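Local coordinates for conjugal transfer protein TRWB (Escherichia coli, PDB 1E9S) that probably acts as a P-loop NTPase coupling protein that binds DNA and links it to type IV secretion during conjugation, at residues A[38-43]-A[71-76]; A[87-92]-A[284-289]; A[120-125]-A[231-236]; A[279-284]-A[307-312]. One frame throughout, in Å; residues are numbered along the deposited sequence.

Contact 1 of 4, residues A[38-43]-A[71-76]; sequences KQVTVA and RELAYT
Glu72 reaches out from helix 66-79 with CG set opposite its backbone N (chi1 162°) and the rest of the chain extended, which carries its carboxylate across to Thr41. There OE2 takes a hydrogen bond from Thr41 OG1 at 2.6 Å through its anti lone pair, the two side chains meeting at about a right angle. The same oxygen also accepts from the backbone N of Gly44, so one carboxylate atom holds both Thr41 and the turn that follows strand 41-42. Leu73, one residue on, supplies the apolar part: its CD2 packs 3.3 Å from Val40 CG1, and its CG lies 4.3 Å from Val42 CG2. Thr76 closes the contact one helical turn beyond Glu72. Its OG1 accepts from Thr41 N at 3.1 Å in a nearly straight bond (166°) and donates to Glu72 O at 2.9 Å. These two bonds fix the rotation of the hydroxyl and leave the methyl CG2 3.4 Å from Thr41 OG1. At the end of the segment a water donates to both Gln39 O (2.7 Å) and Thr76 O (2.9 Å), joining two backbone carbonyls. The small hairpin of strands 41-42 and 45-46 is thereby pinned to the helix that probably follows the Walker A loop; Leu73 also touches Leu56 of strand 56-59 and Trp282 of strand 281-285, and Val40 touches Trp282 as well.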
# COMPACT_ATOMS: atom_id res chain seq x y z
N LYS A 38 -39.44 18.80 -24.88
CA LYS A 38 -39.89 17.52 -24.35
C LYS A 38 -38.75 16.95 -23.50
O LYS A 38 -37.61 16.89 -23.96
CB LYS A 38 -40.23 16.54 -25.48
CG LYS A 38 -41.42 16.91 -26.34
CD LYS A 38 -41.73 15.78 -27.32
CE LYS A 38 -43.00 16.04 -28.12
NZ LYS A 38 -43.31 14.93 -29.06
N GLN A 39 -39.05 16.55 -22.28
CA GLN A 39 -38.03 16.01 -21.40
C GLN A 39 -38.28 14.59 -20.96
O GLN A 39 -39.35 14.03 -21.15
CB GLN A 39 -37.91 16.89 -20.16
CG GLN A 39 -37.28 18.23 -20.40
CD GLN A 39 -37.58 19.19 -19.27
OE1 GLN A 39 -38.73 19.58 -19.08
NE2 GLN A 39 -36.56 19.56 -18.52
N VAL A 40 -37.25 14.03 -20.34
CA VAL A 40 -37.26 12.68 -19.81
C VAL A 40 -37.33 12.90 -18.29
O VAL A 40 -37.01 13.98 -17.82
CB VAL A 40 -35.96 11.98 -20.26
CG1 VAL A 40 -35.14 11.54 -19.09
CG2 VAL A 40 -36.30 10.84 -21.19
N THR A 41 -37.77 11.92 -17.51
CA THR A 41 -37.83 12.16 -16.07
C THR A 41 -37.04 11.17 -15.22
O THR A 41 -36.98 9.97 -15.51
CB THR A 41 -39.29 12.21 -15.53
OG1 THR A 41 -39.98 11.01 -15.88
CG2 THR A 41 -40.02 13.40 -16.11
N VAL A 42 -36.43 11.70 -14.17
CA VAL A 42 -35.65 10.91 -13.23
C VAL A 42 -36.33 11.03 -11.87
O VAL A 42 -36.35 12.09 -11.26
CB VAL A 42 -34.19 11.43 -13.15
CG1 VAL A 42 -33.37 10.53 -12.24
CG2 VAL A 42 -33.56 11.41 -14.55
N ALA A 43 -36.91 9.93 -11.41
CA ALA A 43 -37.61 9.93 -10.14
C ALA A 43 -38.69 11.01 -10.12
O ALA A 43 -38.94 11.65 -9.10
CB ALA A 43 -36.62 10.15 -9.01
N ARG A 71 -36.86 2.21 -15.39
CA ARG A 71 -38.08 1.91 -16.14
C ARG A 71 -38.75 3.23 -16.58
O ARG A 71 -39.13 3.39 -17.74
CB ARG A 71 -39.00 1.10 -15.23
CG ARG A 71 -40.08 0.27 -15.89
CD ARG A 71 -39.77 -1.24 -15.86
NE ARG A 71 -39.49 -1.77 -14.52
CZ ARG A 71 -40.29 -1.65 -13.47
NH1 ARG A 71 -41.44 -1.01 -13.57
NH2 ARG A 71 -39.93 -2.19 -12.31
N GLU A 72 -38.89 4.17 -15.65
CA GLU A 72 -39.51 5.47 -15.93
C GLU A 72 -38.67 6.30 -16.89
O GLU A 72 -39.19 7.01 -17.74
CB GLU A 72 -39.70 6.25 -14.64
CG GLU A 72 -39.91 7.74 -14.85
CD GLU A 72 -39.95 8.52 -13.56
OE1 GLU A 72 -39.98 7.88 -12.47
OE2 GLU A 72 -39.96 9.78 -13.63
N LEU A 73 -37.36 6.22 -16.72
CA LEU A 73 -36.43 6.96 -17.56
C LEU A 73 -36.54 6.44 -18.99
O LEU A 73 -36.58 7.21 -19.95
CB LEU A 73 -35.01 6.77 -17.05
CG LEU A 73 -34.08 7.98 -17.08
CD1 LEU A 73 -32.70 7.54 -16.61
CD2 LEU A 73 -34.03 8.54 -18.47
N ALA A 74 -36.58 5.12 -19.14
CA ALA A 74 -36.68 4.50 -20.45
C ALA A 74 -38.03 4.82 -21.10
O ALA A 74 -38.09 5.16 -22.28
CB ALA A 74 -36.52 3.00 -20.33
N TYR A 75 -39.10 4.71 -20.32
CA TYR A 75 -40.44 5.00 -20.80
C TYR A 75 -40.55 6.43 -21.34
O TYR A 75 -40.90 6.63 -22.51
CB TYR A 75 -41.43 4.80 -19.66
CG TYR A 75 -42.87 4.99 -20.05
CD1 TYR A 75 -43.42 4.26 -21.10
CD2 TYR A 75 -43.69 5.87 -19.35
CE1 TYR A 75 -44.74 4.41 -21.46
CE2 TYR A 75 -45.02 6.03 -19.70
CZ TYR A 75 -45.55 5.30 -20.76
OH TYR A 75 -46.87 5.46 -21.14
N THR A 76 -40.25 7.42 -20.51
CA THR A 76 -40.33 8.81 -20.94
C THR A 76 -39.39 9.13 -22.10
O THR A 76 -39.62 10.07 -22.85
CB THR A 76 -40.06 9.79 -19.78
OG1 THR A 76 -38.81 9.47 -19.16
CG2 THR A 76 -41.15 9.70 -18.76
O HOH W 1 -41.13 12.57 -22.51

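Contact 2 of 4, residues A[87-92]-A[284-289]; sequences VDPNGD and FIDELA
The flat carboxylate of Asp286 faces the ring of Pro89: the proline CG and CD both lie over one side of the carboxylate plane, with Pro89 CG 3.2 Å from Asp286 OD2 and Pro89 CD 3.7 Å from Asp286 CG. The pair lies toward the C-terminal side of two parallel neighbours in the central sheet of a P-loop NTPase, strands 83-89 and 281-285; an aspartate and a glutamate following a run of hydrophobic strand residues are consistent with a Walker B motif, and Glu287 forms a salt bridge to Lys66. Asp286 turns its CG opposite the backbone N (chi1 -167°), which brings the acid over the proline while its CB stays 3.5 Å from Val87 O. With an alanine here the proline ring is likely to lose its cover, and a gap would probably open between the two chains. Pro89 is the second residue of a type II turn from Asp88 to Gly91, which leads into helix 92-97; Asp88 OD1 accepts from Met93 N there. Val87, further back along strand 83-89, packs its CG2 4.0 Å from Ile285 CA. Next to that packing, Val87 N donates to Phe284 O at 2.8 Å with an N-H...O angle of 165°.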
# COMPACT_ATOMS: atom_id res chain seq x y z
N VAL A 87 -28.95 -2.87 -21.55
CA VAL A 87 -28.35 -4.07 -20.99
C VAL A 87 -29.48 -4.49 -20.08
O VAL A 87 -29.68 -3.92 -19.02
CB VAL A 87 -27.10 -3.74 -20.18
CG1 VAL A 87 -26.67 -4.97 -19.38
CG2 VAL A 87 -26.00 -3.29 -21.12
N ASP A 88 -30.22 -5.49 -20.52
CA ASP A 88 -31.42 -5.94 -19.84
C ASP A 88 -31.44 -7.34 -19.20
O ASP A 88 -31.79 -8.33 -19.84
CB ASP A 88 -32.55 -5.78 -20.84
CG ASP A 88 -33.87 -6.11 -20.28
OD1 ASP A 88 -34.15 -5.70 -19.14
OD2 ASP A 88 -34.63 -6.77 -21.00
N PRO A 89 -31.10 -7.42 -17.90
CA PRO A 89 -31.09 -8.70 -17.19
C PRO A 89 -32.49 -9.32 -17.15
O PRO A 89 -33.45 -8.66 -16.75
CB PRO A 89 -30.61 -8.32 -15.79
CG PRO A 89 -29.90 -7.05 -15.98
CD PRO A 89 -30.70 -6.33 -17.01
N ASN A 90 -32.58 -10.59 -17.55
CA ASN A 90 -33.85 -11.32 -17.55
C ASN A 90 -34.89 -10.80 -18.54
O ASN A 90 -36.04 -11.23 -18.51
CB ASN A 90 -34.50 -11.31 -16.15
CG ASN A 90 -33.69 -12.06 -15.12
OD1 ASN A 90 -33.31 -13.22 -15.32
ND2 ASN A 90 -33.43 -11.41 -13.99
N GLY A 91 -34.50 -9.87 -19.40
CA GLY A 91 -35.44 -9.35 -20.37
C GLY A 91 -36.62 -8.60 -19.79
O GLY A 91 -37.68 -8.56 -20.40
N ASP A 92 -36.43 -7.99 -18.62
CA ASP A 92 -37.51 -7.24 -18.00
C ASP A 92 -37.93 -6.01 -18.81
O ASP A 92 -39.11 -5.74 -18.98
CB ASP A 92 -37.12 -6.78 -16.61
CG ASP A 92 -38.20 -5.91 -15.97
OD1 ASP A 92 -39.31 -6.45 -15.70
OD2 ASP A 92 -37.95 -4.70 -15.78
N PHE A 284 -28.20 2.09 -21.60
CA PHE A 284 -28.61 1.71 -20.26
C PHE A 284 -27.78 0.53 -19.82
O PHE A 284 -28.02 -0.60 -20.23
CB PHE A 284 -30.09 1.31 -20.22
CG PHE A 284 -31.03 2.46 -20.15
CD1 PHE A 284 -31.26 3.26 -21.28
CD2 PHE A 284 -31.69 2.76 -18.97
CE1 PHE A 284 -32.14 4.33 -21.23
CE2 PHE A 284 -32.58 3.84 -18.92
CZ PHE A 284 -32.80 4.62 -20.05
N ILE A 285 -26.78 0.80 -18.99
CA ILE A 285 -25.93 -0.25 -18.47
C ILE A 285 -26.50 -0.58 -17.11
O ILE A 285 -26.29 0.14 -16.15
CB ILE A 285 -24.49 0.23 -18.29
CG1 ILE A 285 -23.91 0.63 -19.63
CG2 ILE A 285 -23.68 -0.87 -17.66
CD1 ILE A 285 -22.53 1.19 -19.56
N ASP A 286 -27.24 -1.67 -17.04
CA ASP A 286 -27.84 -2.07 -15.79
C ASP A 286 -26.89 -1.84 -14.62
O ASP A 286 -26.98 -0.83 -13.93
CB ASP A 286 -28.26 -3.53 -15.84
CG ASP A 286 -29.16 -3.90 -14.69
OD1 ASP A 286 -30.22 -3.23 -14.56
OD2 ASP A 286 -28.82 -4.82 -13.93
N GLU A 287 -25.99 -2.79 -14.38
CA GLU A 287 -25.01 -2.68 -13.31
C GLU A 287 -23.62 -2.60 -13.92
O GLU A 287 -23.08 -3.59 -14.40
CB GLU A 287 -25.10 -3.88 -12.38
CG GLU A 287 -26.17 -3.71 -11.32
CD GLU A 287 -25.89 -2.52 -10.40
OE1 GLU A 287 -24.73 -2.04 -10.37
OE2 GLU A 287 -26.82 -2.07 -9.71
N LEU A 288 -23.05 -1.40 -13.90
CA LEU A 288 -21.75 -1.15 -14.48
C LEU A 288 -20.64 -2.09 -14.01
O LEU A 288 -19.85 -2.59 -14.82
CB LEU A 288 -21.34 0.29 -14.22
CG LEU A 288 -20.07 0.76 -14.92
CD1 LEU A 288 -20.14 0.40 -16.39
CD2 LEU A 288 -19.95 2.27 -14.75
N ALA A 289 -20.60 -2.35 -12.71
CA ALA A 289 -19.57 -3.21 -12.14
C ALA A 289 -19.80 -4.70 -12.39
O ALA A 289 -19.02 -5.53 -11.94
CB ALA A 289 -19.46 -2.96 -10.66

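Contact 3 of 4, residues A[120-125]-A[231-236]; sequences EIRNDY and IRSWLE
Arg122 and Arg232 run past each other in opposite directions and stack their guanidinium groups flat, the centres 4.4 Å apart and the planes only 15° out of parallel. The overlap is offset: Arg122 CD sits over the centre of the Arg232 guanidinium, 3.7 Å from Arg232 CZ, while Arg232 NE lies above the rim of the Arg122 group. Carboxylates probably offset the like charges. Glu236 approaches the edge of Arg122 from the opposite direction and forms a salt bridge, Arg122 NH2 to Glu236 OE1 at 3.0 Å; Glu236 OE1 lies near the guanidinium plane, whereas NH2 meets it from above the plane of the carboxylate. Arg232 has its own acid, Asp126, at NH1. That nitrogen also donates to Glu120 O at 3.0 Å, almost head-on to the carbonyl and within the guanidinium plane, a placement made by the bend at chi3 (66°) of an otherwise extended chain. Glu120 slides back along Arg232 and folds at its chi2, so that OE2 receives Ile231 N at 2.9 Å through its syn lone pair; Trp115 NE1 is a second donor to this oxygen. A carboxylate from the loop before helix 126-134 thus binds an amide in the first turn of helix 231-236, as in side-chain capping of a helix N terminus, beside a stacked arginine pair flanked by acids.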
# COMPACT_ATOMS: atom_id res chain seq x y z
N GLU A 120 -18.56 -6.02 -37.66
CA GLU A 120 -18.28 -4.63 -37.30
C GLU A 120 -17.04 -4.07 -37.97
O GLU A 120 -16.77 -2.88 -37.88
CB GLU A 120 -18.10 -4.50 -35.78
CG GLU A 120 -19.17 -5.10 -34.91
CD GLU A 120 -20.55 -4.63 -35.26
OE1 GLU A 120 -20.69 -3.47 -35.70
OE2 GLU A 120 -21.49 -5.41 -35.09
N ILE A 121 -16.28 -4.93 -38.63
CA ILE A 121 -15.06 -4.51 -39.30
C ILE A 121 -15.32 -3.82 -40.63
O ILE A 121 -15.94 -4.39 -41.53
CB ILE A 121 -14.11 -5.72 -39.52
CG1 ILE A 121 -13.88 -6.44 -38.18
CG2 ILE A 121 -12.78 -5.24 -40.11
CD1 ILE A 121 -13.38 -5.54 -37.06
N ARG A 122 -14.85 -2.59 -40.75
CA ARG A 122 -15.01 -1.82 -41.98
C ARG A 122 -13.65 -1.43 -42.55
O ARG A 122 -13.40 -1.59 -43.74
CB ARG A 122 -15.84 -0.58 -41.72
CG ARG A 122 -17.23 -0.97 -41.32
CD ARG A 122 -18.13 0.20 -41.33
NE ARG A 122 -19.50 -0.19 -41.02
CZ ARG A 122 -20.48 0.67 -40.84
NH1 ARG A 122 -20.24 1.97 -40.96
NH2 ARG A 122 -21.70 0.25 -40.55
N ASN A 123 -12.78 -0.94 -41.67
CA ASN A 123 -11.44 -0.53 -42.06
C ASN A 123 -10.41 -1.40 -41.37
O ASN A 123 -10.78 -2.28 -40.60
CB ASN A 123 -11.25 0.93 -41.71
CG ASN A 123 -12.29 1.82 -42.37
OD1 ASN A 123 -12.31 1.95 -43.59
ND2 ASN A 123 -13.18 2.40 -41.58
N ASP A 124 -9.13 -1.17 -41.64
CA ASP A 124 -8.12 -2.01 -41.01
C ASP A 124 -7.92 -1.70 -39.53
O ASP A 124 -7.60 -2.59 -38.73
CB ASP A 124 -6.76 -1.94 -41.72
CG ASP A 124 -5.82 -3.09 -41.29
OD1 ASP A 124 -6.04 -4.25 -41.73
OD2 ASP A 124 -4.89 -2.86 -40.48
N TYR A 125 -8.10 -0.44 -39.16
CA TYR A 125 -7.92 -0.05 -37.77
C TYR A 125 -9.03 -0.59 -36.87
O TYR A 125 -8.95 -0.47 -35.66
CB TYR A 125 -7.78 1.48 -37.63
CG TYR A 125 -9.04 2.31 -37.80
CD1 TYR A 125 -9.49 2.67 -39.07
CD2 TYR A 125 -9.79 2.71 -36.69
CE1 TYR A 125 -10.68 3.41 -39.24
CE2 TYR A 125 -10.97 3.45 -36.85
CZ TYR A 125 -11.41 3.79 -38.13
OH TYR A 125 -12.61 4.46 -38.31
N ILE A 231 -23.98 -3.94 -35.23
CA ILE A 231 -24.36 -2.88 -34.30
C ILE A 231 -24.03 -1.52 -34.91
O ILE A 231 -24.76 -0.55 -34.69
CB ILE A 231 -23.62 -3.05 -32.95
CG1 ILE A 231 -24.02 -4.39 -32.33
CG2 ILE A 231 -23.93 -1.90 -32.00
CD1 ILE A 231 -23.31 -4.74 -31.04
N ARG A 232 -22.95 -1.46 -35.67
CA ARG A 232 -22.54 -0.22 -36.31
C ARG A 232 -23.59 0.23 -37.31
O ARG A 232 -23.98 1.40 -37.31
CB ARG A 232 -21.22 -0.40 -37.03
CG ARG A 232 -20.09 -0.73 -36.11
CD ARG A 232 -18.77 -0.67 -36.82
NE ARG A 232 -18.45 0.68 -37.25
CZ ARG A 232 -17.32 1.02 -37.85
NH1 ARG A 232 -16.39 0.10 -38.08
NH2 ARG A 232 -17.11 2.27 -38.21
N SER A 233 -24.04 -0.68 -38.16
CA SER A 233 -25.05 -0.37 -39.15
C SER A 233 -26.35 -0.02 -38.44
O SER A 233 -27.06 0.90 -38.83
CB SER A 233 -25.28 -1.56 -40.06
OG SER A 233 -24.08 -1.90 -40.72
N TRP A 234 -26.65 -0.78 -37.40
CA TRP A 234 -27.86 -0.56 -36.62
C TRP A 234 -27.87 0.88 -36.09
O TRP A 234 -28.89 1.57 -36.15
CB TRP A 234 -27.92 -1.55 -35.46
CG TRP A 234 -29.05 -1.28 -34.52
CD1 TRP A 234 -30.37 -1.60 -34.70
CD2 TRP A 234 -28.98 -0.59 -33.27
NE1 TRP A 234 -31.12 -1.15 -33.64
CE2 TRP A 234 -30.29 -0.53 -32.74
CE3 TRP A 234 -27.92 -0.02 -32.53
CZ2 TRP A 234 -30.58 0.08 -31.52
CZ3 TRP A 234 -28.21 0.58 -31.31
CH2 TRP A 234 -29.53 0.63 -30.82
N LEU A 235 -26.73 1.32 -35.58
CA LEU A 235 -26.59 2.67 -35.04
C LEU A 235 -26.83 3.74 -36.11
O LEU A 235 -27.30 4.84 -35.82
CB LEU A 235 -25.19 2.87 -34.45
CG LEU A 235 -24.81 2.24 -33.10
CD1 LEU A 235 -23.31 2.32 -32.90
CD2 LEU A 235 -25.54 2.96 -31.99
N GLU A 236 -26.50 3.41 -37.36
CA GLU A 236 -26.66 4.33 -38.47
C GLU A 236 -28.07 4.37 -39.04
O GLU A 236 -28.48 5.35 -39.66
CB GLU A 236 -25.66 3.99 -39.57
CG GLU A 236 -24.25 3.94 -39.08
CD GLU A 236 -23.29 3.61 -40.18
OE1 GLU A 236 -23.50 2.60 -40.89
OE2 GLU A 236 -22.31 4.38 -40.33

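Contact 4 of 4, residues A[279-284]-A[307-312]; sequences RRLWLF and AGLRVV
Strands 281-284 and 309-312 run parallel, their axes 22° apart, with Leu281, Trp282, Leu283 and Phe284 level with Leu309, Arg310, Val311 and Val312. Leu281 and Leu283 grip the partner strand with both backbone N and O; at Leu283 the bonds are Leu283 N to Arg310 O at 2.7 Å and Val312 N to Leu283 O at 2.9 Å. On one face of the sheet Arg310 lays its extended aliphatic chain over the indole of Trp282: CD stands 3.7 Å from the centroid of the five-membered ring, a CH-pi contact. Val312 CG2 meets the rim of the same indole, 3.5 Å from Trp282 CZ3. Cutting Trp282 back to an alanine would probably leave the Arg310 chain without its support and Asp82, which accepts from Trp282 NE1, without that donor. The Arg310 guanidinium carries Arg280 CG over one face, 3.6 Å from Arg310 NH2, and its NE pairs with Glu52. Arg280 in turn pairs with Asp82. The other sheet face is aliphatic: Leu281 CD1 touches Leu309 CD2 at 3.8 Å, and Leu283 lies alongside Val311. Where the strands begin, Arg279 NE donates to Ala307 O at 3.1 Å while its NH2 donates to Pro274 O, and Gly308 passes so close to Arg279 O that a CB would clash with it. This is the strand pair of the beta-alpha-beta unit 281-285, 297-303, 309-315; strand 83-89 flanks 281-285 on its other edge, and helix 66-79 covers Trp282, Phe284 and Val312 through Leu73 and Ala74.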
# COMPACT_ATOMS: atom_id res chain seq x y z
N ARG A 279 -29.75 13.37 -33.28
CA ARG A 279 -29.66 12.04 -32.67
C ARG A 279 -29.52 12.00 -31.16
O ARG A 279 -28.78 12.78 -30.57
CB ARG A 279 -28.51 11.25 -33.29
CG ARG A 279 -28.45 9.80 -32.80
CD ARG A 279 -27.46 9.04 -33.64
NE ARG A 279 -26.35 9.92 -33.97
CZ ARG A 279 -25.73 9.95 -35.14
NH1 ARG A 279 -26.09 9.13 -36.12
NH2 ARG A 279 -24.75 10.82 -35.33
N ARG A 280 -30.26 11.08 -30.55
CA ARG A 280 -30.27 10.87 -29.11
C ARG A 280 -30.30 9.37 -28.84
O ARG A 280 -31.35 8.74 -28.98
CB ARG A 280 -31.51 11.51 -28.47
CG ARG A 280 -31.61 13.01 -28.58
CD ARG A 280 -32.80 13.50 -27.76
NE ARG A 280 -34.05 12.85 -28.15
CZ ARG A 280 -34.80 13.20 -29.19
NH1 ARG A 280 -34.45 14.24 -29.94
NH2 ARG A 280 -35.91 12.54 -29.48
N LEU A 281 -29.16 8.81 -28.45
CA LEU A 281 -29.06 7.38 -28.16
C LEU A 281 -28.72 7.15 -26.69
O LEU A 281 -27.78 7.73 -26.16
CB LEU A 281 -27.98 6.74 -29.05
CG LEU A 281 -27.73 5.22 -29.18
CD1 LEU A 281 -26.89 4.70 -28.04
CD2 LEU A 281 -29.03 4.48 -29.25
N TRP A 282 -29.51 6.32 -26.02
CA TRP A 282 -29.29 6.01 -24.62
C TRP A 282 -28.62 4.66 -24.44
O TRP A 282 -28.96 3.70 -25.11
CB TRP A 282 -30.60 5.96 -23.85
CG TRP A 282 -31.28 7.25 -23.73
CD1 TRP A 282 -32.09 7.84 -24.65
CD2 TRP A 282 -31.24 8.13 -22.60
NE1 TRP A 282 -32.56 9.04 -24.16
CE2 TRP A 282 -32.06 9.24 -22.90
CE3 TRP A 282 -30.59 8.09 -21.35
CZ2 TRP A 282 -32.25 10.31 -22.01
CZ3 TRP A 282 -30.78 9.15 -20.46
CH2 TRP A 282 -31.60 10.24 -20.80
N LEU A 283 -27.65 4.61 -23.53
CA LEU A 283 -26.98 3.36 -23.24
C LEU A 283 -27.34 3.07 -21.80
O LEU A 283 -26.87 3.74 -20.89
CB LEU A 283 -25.47 3.50 -23.37
CG LEU A 283 -24.66 2.21 -23.61
CD1 LEU A 283 -23.29 2.38 -22.99
CD2 LEU A 283 -25.35 0.99 -23.03
N PHE A 284 -28.20 2.09 -21.60
CA PHE A 284 -28.61 1.71 -20.26
C PHE A 284 -27.78 0.53 -19.82
O PHE A 284 -28.02 -0.60 -20.23
CB PHE A 284 -30.09 1.31 -20.22
CG PHE A 284 -31.03 2.46 -20.15
CD1 PHE A 284 -31.26 3.26 -21.28
CD2 PHE A 284 -31.69 2.76 -18.97
CE1 PHE A 284 -32.14 4.33 -21.23
CE2 PHE A 284 -32.58 3.84 -18.92
CZ PHE A 284 -32.80 4.62 -20.05
N ALA A 307 -22.23 12.53 -30.97
CA ALA A 307 -23.00 11.38 -31.43
C ALA A 307 -24.35 11.32 -30.72
O ALA A 307 -25.25 10.57 -31.10
CB ALA A 307 -22.23 10.09 -31.18
N GLY A 308 -24.48 12.13 -29.67
CA GLY A 308 -25.71 12.18 -28.90
C GLY A 308 -25.89 11.04 -27.92
O GLY A 308 -27.01 10.68 -27.61
N LEU A 309 -24.78 10.49 -27.43
CA LEU A 309 -24.80 9.37 -26.48
C LEU A 309 -25.17 9.84 -25.08
O LEU A 309 -24.71 10.88 -24.62
CB LEU A 309 -23.43 8.68 -26.45
CG LEU A 309 -23.22 7.23 -25.97
CD1 LEU A 309 -22.32 7.24 -24.78
CD2 LEU A 309 -24.52 6.54 -25.64
N ARG A 310 -26.00 9.05 -24.41
CA ARG A 310 -26.44 9.34 -23.05
C ARG A 310 -26.35 8.02 -22.30
O ARG A 310 -27.04 7.07 -22.64
CB ARG A 310 -27.89 9.81 -23.06
CG ARG A 310 -28.12 11.07 -23.82
CD ARG A 310 -29.51 11.07 -24.38
NE ARG A 310 -29.90 12.42 -24.74
CZ ARG A 310 -29.27 13.15 -25.65
NH1 ARG A 310 -28.24 12.65 -26.31
NH2 ARG A 310 -29.70 14.38 -25.90
N VAL A 311 -25.48 7.96 -21.30
CA VAL A 311 -25.32 6.72 -20.55
C VAL A 311 -25.94 6.80 -19.17
O VAL A 311 -25.79 7.79 -18.47
CB VAL A 311 -23.82 6.34 -20.39
CG1 VAL A 311 -23.71 5.01 -19.69
CG2 VAL A 311 -23.13 6.28 -21.72
N VAL A 312 -26.64 5.75 -18.80
CA VAL A 312 -27.27 5.64 -17.50
C VAL A 312 -26.71 4.34 -16.92
O VAL A 312 -26.92 3.26 -17.48
CB VAL A 312 -28.83 5.52 -17.60
CG1 VAL A 312 -29.44 5.27 -16.22
CG2 VAL A 312 -29.42 6.79 -18.20

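From the N terminus, contact 1 closes first, a short loop that returns helix 66-79 to the hairpin at 41-42. Strand 83-89 follows and opens contact 2, whose long loop ends only at 284-289; contact 3, joining 120-125 to 231-236, falls wholly within that span, about 9 Å from contact 2 at the nearest atoms. Contact 4 starts at 279 and ends at 312, so it crosses contact 2, shares Phe284 with it and sets three strands side by side. Leu73 and Ala74 of contact 1 pack on that sheet, while Trp234 and Leu235 of contact 3 touch Leu281, bringing the outlying helix 231-236 against it.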